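Local structure of uncharacterized protein (Helicobacter pylori, 4O5J) at residues L64-S69 against Q292-V297; S177-T182 against N190-N195. The protein is the sialic acid-binding adhesin SabA, an outer membrane protein whose extracellular domain probably attaches the bacterium to sialylated glycans of its host. All blocks are in the same frame, centred on the assembly; numbering follows the deposited sequence.

In the fold
From the N terminus, the chain runs through helix 29-54 into helix 57-76, which carries the first half of contact 1. It then passes helix 82-101, several short strands and helix 146-163 before reaching the loop of contact 2. There 177-182 meets 190-195 only eight residues later, at the start of helix 193-209. The chain continues through helix 241-268 to helix 281-309, where 292-297 closes the long loop of contact 1. Contact 2 is therefore nested inside contact 1. Contact 1 ties an early helix to a late one in the helical body. Contact 2 is local and joins the C174-C179 disulfide loop to the start of helix 193-209. Their nearest atoms are about 12 Å apart.

Contact 1: residues L64-S69 against Q292-V297; sequences LNYLKS and QNQKQV
The Q294 amide and the Y66 ring meet with their planes 71° apart. Q294 OE1 comes obliquely to the ring, 3.6 Å from Y66 CE2. Q294 OE1 also lies 3.3 Å from L67 CD1, so a methyl and a ring carbon both touch it. The amide nitrogen makes the direct bond across the contact. Q294 NE2 donates to the backbone O of L67 at 2.9 Å, with a nearly straight N-H...O angle of 169°. The acceptor lies close to the amide plane, while the donor is tilted 32° from the carbonyl plane of L67. The Q294 chain is extended beyond CG, which carries the amide across to helix 57-76. A water joins the other end: it donates to Q294 OE1 at 2.8 Å. Together the water and the direct bond engage both ends of the buried amide and restrict its rotation. L67 O also accepts from T71 OG1, one turn on. Y66 and L67 touch helix 343-396 as well, and Q294 touches N263 of helix 241-268. This is a buried glutamine side chain hydrogen-bonded to a main-chain carbonyl of a neighbouring helix, an interhelical contact within the helical body of the SabA adhesion domain.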
ATOM      1  N   LEU A  64     -11.699 -21.161   5.965  1.00 54.74           N
ATOM      2  CA  LEU A  64     -12.268 -20.101   6.819  1.00 57.00           C
ATOM      3  C   LEU A  64     -11.285 -19.782   7.925  1.00 61.53           C
ATOM      4  O   LEU A  64     -11.017 -18.616   8.213  1.00 59.96           O
ATOM      5  CB  LEU A  64     -13.600 -20.549   7.420  1.00 56.44           C
ATOM      6  CG  LEU A  64     -14.265 -19.517   8.333  1.00 59.04           C
ATOM      7  CD1 LEU A  64     -14.536 -18.205   7.599  1.00 53.26           C
ATOM      8  CD2 LEU A  64     -15.555 -20.059   8.920  1.00 49.87           C
ATOM      9  N   ASN A  65     -10.707 -20.821   8.522  1.00 61.48           N
ATOM     10  CA  ASN A  65      -9.741 -20.590   9.568  1.00 65.92           C
ATOM     11  C   ASN A  65      -8.515 -19.777   9.112  1.00 69.13           C
ATOM     12  O   ASN A  65      -7.992 -18.963   9.872  1.00 65.94           O
ATOM     13  CB  ASN A  65      -9.311 -21.884  10.225  1.00 73.03           C
ATOM     14  CG  ASN A  65      -8.266 -21.649  11.317  1.00100.57           C
ATOM     15  OD1 ASN A  65      -7.065 -21.768  11.091  1.00 99.85           O
ATOM     16  ND2 ASN A  65      -8.719 -21.260  12.492  1.00113.84           N
ATOM     17  N   TYR A  66      -8.046 -20.000   7.884  1.00 63.27           N
ATOM     18  CA  TYR A  66      -6.970 -19.182   7.361  1.00 52.29           C
ATOM     19  C   TYR A  66      -7.421 -17.700   7.206  1.00 60.36           C
ATOM     20  O   TYR A  66      -6.730 -16.768   7.641  1.00 61.15           O
ATOM     21  CB  TYR A  66      -6.482 -19.736   6.006  1.00 51.82           C
ATOM     22  CG  TYR A  66      -5.664 -18.675   5.323  1.00 63.04           C
ATOM     23  CD1 TYR A  66      -4.316 -18.446   5.697  1.00 59.34           C
ATOM     24  CD2 TYR A  66      -6.245 -17.814   4.371  1.00 60.68           C
ATOM     25  CE1 TYR A  66      -3.576 -17.443   5.110  1.00 71.57           C
ATOM     26  CE2 TYR A  66      -5.500 -16.810   3.768  1.00 65.66           C
ATOM     27  CZ  TYR A  66      -4.184 -16.617   4.146  1.00 68.88           C
ATOM     28  OH  TYR A  66      -3.462 -15.602   3.548  1.00 72.99           O
ATOM     29  N   LEU A  67      -8.567 -17.487   6.557  1.00 54.82           N
ATOM     30  CA  LEU A  67      -9.111 -16.167   6.346  1.00 51.65           C
ATOM     31  C   LEU A  67      -9.187 -15.407   7.673  1.00 59.26           C
ATOM     32  O   LEU A  67      -8.639 -14.279   7.808  1.00 60.29           O
ATOM     33  CB  LEU A  67     -10.495 -16.309   5.758  1.00 60.37           C
ATOM     34  CG  LEU A  67     -10.740 -16.077   4.260  1.00 52.04           C
ATOM     35  CD1 LEU A  67      -9.503 -16.022   3.457  1.00 47.69           C
ATOM     36  CD2 LEU A  67     -11.710 -17.074   3.675  1.00 43.78           C
ATOM     37  N   LYS A  68      -9.823 -16.032   8.660  1.00 55.07           N
ATOM     38  CA  LYS A  68     -10.029 -15.408   9.984  1.00 53.83           C
ATOM     39  C   LYS A  68      -8.721 -15.177  10.674  1.00 57.76           C
ATOM     40  O   LYS A  68      -8.497 -14.147  11.336  1.00 62.07           O
ATOM     41  CB  LYS A  68     -10.902 -16.272  10.902  1.00 44.91           C
ATOM     42  CG  LYS A  68     -12.293 -16.397  10.401  1.00 56.32           C
ATOM     43  CD  LYS A  68     -13.100 -17.375  11.256  1.00 61.80           C
ATOM     44  CE  LYS A  68     -14.270 -16.677  11.970  1.00 66.14           C
ATOM     45  NZ  LYS A  68     -13.767 -15.924  13.087  1.00 60.54           N
ATOM     46  N   SER A  69      -7.812 -16.121  10.520  1.00 53.80           N
ATOM     47  CA  SER A  69      -6.553 -15.962  11.194  1.00 54.18           C
ATOM     48  C   SER A  69      -5.765 -14.754  10.597  1.00 56.06           C
ATOM     49  O   SER A  69      -5.092 -13.973  11.309  1.00 61.49           O
ATOM     50  CB  SER A  69      -5.835 -17.279  11.105  1.00 57.45           C
ATOM     51  OG  SER A  69      -4.573 -17.102  11.637  1.00 78.58           O
ATOM     52  N   GLN A 292     -13.113 -12.373  -1.027  1.00 45.67           N
ATOM     53  CA  GLN A 292     -12.828 -11.300  -1.992  1.00 50.01           C
ATOM     54  C   GLN A 292     -12.219 -10.116  -1.328  1.00 52.69           C
ATOM     55  O   GLN A 292     -11.183  -9.588  -1.796  1.00 54.40           O
ATOM     56  CB  GLN A 292     -14.087 -10.863  -2.691  1.00 53.65           C
ATOM     57  CG  GLN A 292     -14.609 -11.920  -3.621  1.00 60.18           C
ATOM     58  CD  GLN A 292     -15.979 -11.562  -4.166  1.00 66.86           C
ATOM     59  OE1 GLN A 292     -16.106 -10.855  -5.155  1.00 71.23           O
ATOM     60  NE2 GLN A 292     -17.002 -12.055  -3.528  1.00 69.18           N
ATOM     61  N   ASN A 293     -12.813  -9.687  -0.210  1.00 52.19           N
ATOM     62  CA  ASN A 293     -12.320  -8.458   0.473  1.00 55.36           C
ATOM     63  C   ASN A 293     -10.892  -8.629   0.929  1.00 48.94           C
ATOM     64  O   ASN A 293     -10.084  -7.702   0.796  1.00 47.75           O
ATOM     65  CB  ASN A 293     -13.182  -8.062   1.702  1.00 54.12           C
ATOM     66  CG  ASN A 293     -14.530  -7.534   1.307  1.00 51.32           C
ATOM     67  OD1 ASN A 293     -14.729  -7.064   0.196  1.00 58.43           O
ATOM     68  ND2 ASN A 293     -15.458  -7.609   2.212  1.00 57.16           N
ATOM     69  N   GLN A 294     -10.576  -9.806   1.480  1.00 45.13           N
ATOM     70  CA  GLN A 294      -9.249 -10.036   1.986  1.00 45.85           C
ATOM     71  C   GLN A 294      -8.250 -10.092   0.799  1.00 45.49           C
ATOM     72  O   GLN A 294      -7.114  -9.654   0.941  1.00 47.44           O
ATOM     73  CB  GLN A 294      -9.169 -11.328   2.780  1.00 48.60           C
ATOM     74  CG  GLN A 294      -7.834 -11.478   3.496  1.00 48.23           C
ATOM     75  CD  GLN A 294      -7.891 -12.610   4.524  1.00 57.58           C
ATOM     76  OE1 GLN A 294      -7.291 -13.704   4.339  1.00 57.48           O
ATOM     77  NE2 GLN A 294      -8.643 -12.372   5.621  1.00 52.48           N
ATOM     78  N   LYS A 295      -8.673 -10.584  -0.353  1.00 45.34           N
ATOM     79  CA  LYS A 295      -7.790 -10.541  -1.526  1.00 45.35           C
ATOM     80  C   LYS A 295      -7.564  -9.070  -1.951  1.00 51.50           C
ATOM     81  O   LYS A 295      -6.426  -8.661  -2.266  1.00 47.46           O
ATOM     82  CB  LYS A 295      -8.344 -11.369  -2.679  1.00 43.49           C
ATOM     83  CG  LYS A 295      -7.326 -11.472  -3.840  1.00 47.57           C
ATOM     84  CD  LYS A 295      -8.014 -12.007  -5.089  1.00 59.29           C
ATOM     85  CE  LYS A 295      -7.097 -12.599  -6.179  1.00 66.66           C
ATOM     86  NZ  LYS A 295      -5.771 -11.958  -6.207  1.00 63.57           N
ATOM     87  N   GLN A 296      -8.618  -8.242  -1.896  1.00 42.77           N
ATOM     88  CA  GLN A 296      -8.480  -6.832  -2.264  1.00 42.96           C
ATOM     89  C   GLN A 296      -7.520  -6.126  -1.300  1.00 48.74           C
ATOM     90  O   GLN A 296      -6.777  -5.217  -1.690  1.00 52.01           O
ATOM     91  CB  GLN A 296      -9.850  -6.143  -2.267  1.00 41.79           C
ATOM     92  CG  GLN A 296      -9.724  -4.698  -2.603  1.00 48.10           C
ATOM     93  CD  GLN A 296      -9.060  -4.488  -3.970  1.00 52.44           C
ATOM     94  OE1 GLN A 296      -9.647  -4.850  -4.964  1.00 61.16           O
ATOM     95  NE2 GLN A 296      -7.866  -3.899  -4.020  1.00 53.49           N
ATOM     96  N   VAL A 297      -7.522  -6.551  -0.038  1.00 44.69           N
ATOM     97  CA  VAL A 297      -6.595  -5.949   0.948  1.00 44.61           C
ATOM     98  C   VAL A 297      -5.146  -6.229   0.530  1.00 46.67           C
ATOM     99  O   VAL A 297      -4.342  -5.315   0.501  1.00 48.77           O
ATOM    100  CB  VAL A 297      -6.848  -6.462   2.389  1.00 43.01           C
ATOM    101  CG1 VAL A 297      -5.686  -6.064   3.300  1.00 36.92           C
ATOM    102  CG2 VAL A 297      -8.184  -5.930   2.910  1.00 38.70           C
TER
HETATM  103  O   HOH W   1      -4.745 -13.538   3.281  1.00 57.24           O

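Contact 2: residues S177-T182 against N190-N195; sequences SGCAAT and NSTVSN
C179 and N190 bring the two backbones closest, with 6.0 Å between their CA atoms. This is a disulfide loop packed against a helix N-cap. Segment 177-182 is irregular and joins no backbone hydrogen bond to 190-195. C179 follows G178 in an extended conformation. Segment 190-195 runs as loop up to T192, and helix 193-209 then begins. Across the contact the sulfur of C179 does the touching. C179 SG lies over the peptide link between N190 and S191, 3.7 Å from N190 C and 3.8 Å from S191 N. With SG opposite the carbonyl carbon (chi1 -55°), the sulfur is directed to this link. C179 SG also lies 4.4 Å from T192 CG2. The sulfur is bonded to C174 SG, and S191 has backbone hydrogen bonds with C174 and N172, so both cysteines of the disulfide meet the loop leading into the helix. T192 OG1 caps the helix by accepting from N195 N at 2.9 Å. S191 OG donates to T192 O at 3.0 Å. S191 OG also accepts from N195 ND2 at 3.0 Å, in a bond of 173° that lies close to the amide plane.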
ATOM      1  N   SER A 177      -7.090  -1.984  15.276  1.00 59.52           N
ATOM      2  CA  SER A 177      -8.193  -2.106  16.234  1.00 59.96           C
ATOM      3  C   SER A 177      -8.359  -0.894  17.128  1.00 66.20           C
ATOM      4  O   SER A 177      -9.365  -0.743  17.799  1.00 67.36           O
ATOM      5  CB  SER A 177      -8.020  -3.339  17.096  1.00 55.41           C
ATOM      6  OG  SER A 177      -6.864  -3.226  17.886  1.00 70.89           O
ATOM      7  N   GLY A 178      -7.365  -0.015  17.158  1.00 63.40           N
ATOM      8  CA  GLY A 178      -7.499   1.199  17.926  1.00 64.74           C
ATOM      9  C   GLY A 178      -6.579   1.230  19.136  1.00 73.06           C
ATOM     10  O   GLY A 178      -6.019   0.211  19.516  1.00 72.49           O
ATOM     11  N   CYS A 179      -6.451   2.403  19.762  1.00 74.43           N
ATOM     12  CA  CYS A 179      -5.628   2.542  20.979  1.00 80.26           C
ATOM     13  C   CYS A 179      -6.222   1.882  22.228  1.00 66.52           C
ATOM     14  O   CYS A 179      -7.404   1.951  22.408  1.00 93.78           O
ATOM     15  CB  CYS A 179      -5.271   4.022  21.199  1.00 73.76           C
ATOM     16  SG  CYS A 179      -4.463   4.740  19.738  1.00 73.47           S
ATOM     17  N   ALA A 180      -5.392   1.217  23.034  1.00 78.41           N
ATOM     18  CA  ALA A 180      -5.777   0.568  24.284  1.00102.54           C
ATOM     19  C   ALA A 180      -6.177   1.620  25.312  1.00102.59           C
ATOM     20  O   ALA A 180      -5.767   2.785  25.233  1.00107.92           O
ATOM     21  CB  ALA A 180      -4.621  -0.294  24.797  1.00 94.67           C
ATOM     22  N   ALA A 181      -6.984   1.209  26.275  1.00109.13           N
ATOM     23  CA  ALA A 181      -7.433   2.119  27.309  1.00102.38           C
ATOM     24  C   ALA A 181      -6.268   2.647  28.202  1.00134.67           C
ATOM     25  O   ALA A 181      -5.399   1.869  28.608  1.00142.90           O
ATOM     26  CB  ALA A 181      -8.485   1.410  28.121  1.00101.45           C
ATOM     27  N   THR A 182      -6.266   3.959  28.495  1.00150.31           N
ATOM     28  CA  THR A 182      -5.245   4.665  29.342  1.00136.11           C
ATOM     29  C   THR A 182      -3.955   4.807  28.590  1.00139.26           C
ATOM     30  O   THR A 182      -2.990   5.328  29.147  1.00125.46           O
ATOM     31  CB  THR A 182      -4.937   4.007  30.737  1.00131.60           C
ATOM     32  OG1 THR A 182      -6.152   3.647  31.391  1.00132.25           O
ATOM     33  CG2 THR A 182      -4.156   4.961  31.681  1.00107.50           C
ATOM     34  N   ASN A 190      -0.448   6.365  21.129  1.00 62.06           N
ATOM     35  CA  ASN A 190      -1.714   7.074  21.277  1.00 55.61           C
ATOM     36  C   ASN A 190      -2.208   7.705  19.975  1.00 53.08           C
ATOM     37  O   ASN A 190      -3.029   8.582  19.998  1.00 59.81           O
ATOM     38  CB  ASN A 190      -1.632   8.052  22.487  1.00 49.36           C
ATOM     39  CG  ASN A 190      -0.631   9.129  22.263  1.00 59.52           C
ATOM     40  OD1 ASN A 190      -0.298   9.469  21.133  1.00 55.66           O
ATOM     41  ND2 ASN A 190      -0.127   9.676  23.349  1.00 67.90           N
ATOM     42  N   SER A 191      -1.722   7.236  18.823  1.00 50.36           N
ATOM     43  CA  SER A 191      -2.246   7.723  17.531  1.00 44.77           C
ATOM     44  C   SER A 191      -2.802   6.593  16.707  1.00 47.41           C
ATOM     45  O   SER A 191      -2.193   5.535  16.641  1.00 50.65           O
ATOM     46  CB  SER A 191      -1.165   8.474  16.767  1.00 46.05           C
ATOM     47  OG  SER A 191      -1.562   8.718  15.418  1.00 46.75           O
ATOM     48  N   THR A 192      -3.972   6.791  16.119  1.00 49.12           N
ATOM     49  CA  THR A 192      -4.524   5.781  15.224  1.00 46.75           C
ATOM     50  C   THR A 192      -3.769   5.889  13.877  1.00 46.89           C
ATOM     51  O   THR A 192      -3.150   6.953  13.576  1.00 48.85           O
ATOM     52  CB  THR A 192      -5.995   5.996  14.949  1.00 46.39           C
ATOM     53  OG1 THR A 192      -6.168   7.253  14.280  1.00 48.92           O
ATOM     54  CG2 THR A 192      -6.856   5.977  16.280  1.00 42.61           C
ATOM     55  N   VAL A 193      -3.808   4.815  13.075  1.00 43.42           N
ATOM     56  CA  VAL A 193      -3.198   4.892  11.746  1.00 39.83           C
ATOM     57  C   VAL A 193      -4.020   5.850  10.893  1.00 40.77           C
ATOM     58  O   VAL A 193      -3.461   6.512  10.031  1.00 48.17           O
ATOM     59  CB  VAL A 193      -3.089   3.542  11.023  1.00 41.55           C
ATOM     60  CG1 VAL A 193      -2.247   2.557  11.800  1.00 42.10           C
ATOM     61  CG2 VAL A 193      -4.404   3.005  10.899  1.00 53.21           C
ATOM     62  N   SER A 194      -5.351   5.951  11.139  1.00 45.45           N
ATOM     63  CA  SER A 194      -6.163   6.892  10.347  1.00 40.63           C
ATOM     64  C   SER A 194      -5.739   8.315  10.616  1.00 42.73           C
ATOM     65  O   SER A 194      -5.737   9.153   9.717  1.00 50.11           O
ATOM     66  CB  SER A 194      -7.619   6.770  10.640  1.00 43.14           C
ATOM     67  OG  SER A 194      -7.956   5.472  10.178  1.00 55.61           O
ATOM     68  N   ASN A 195      -5.393   8.610  11.861  1.00 43.83           N
ATOM     69  CA  ASN A 195      -4.939   9.977  12.212  1.00 40.65           C
ATOM     70  C   ASN A 195      -3.616  10.260  11.478  1.00 39.90           C
ATOM     71  O   ASN A 195      -3.441  11.307  10.886  1.00 42.61           O
ATOM     72  CB  ASN A 195      -4.718  10.050  13.729  1.00 43.79           C
ATOM     73  CG  ASN A 195      -4.122  11.349  14.154  1.00 50.29           C
ATOM     74  OD1 ASN A 195      -4.668  12.379  13.816  1.00 54.30           O
ATOM     75  ND2 ASN A 195      -2.981  11.330  14.820  1.00 48.17           N
TER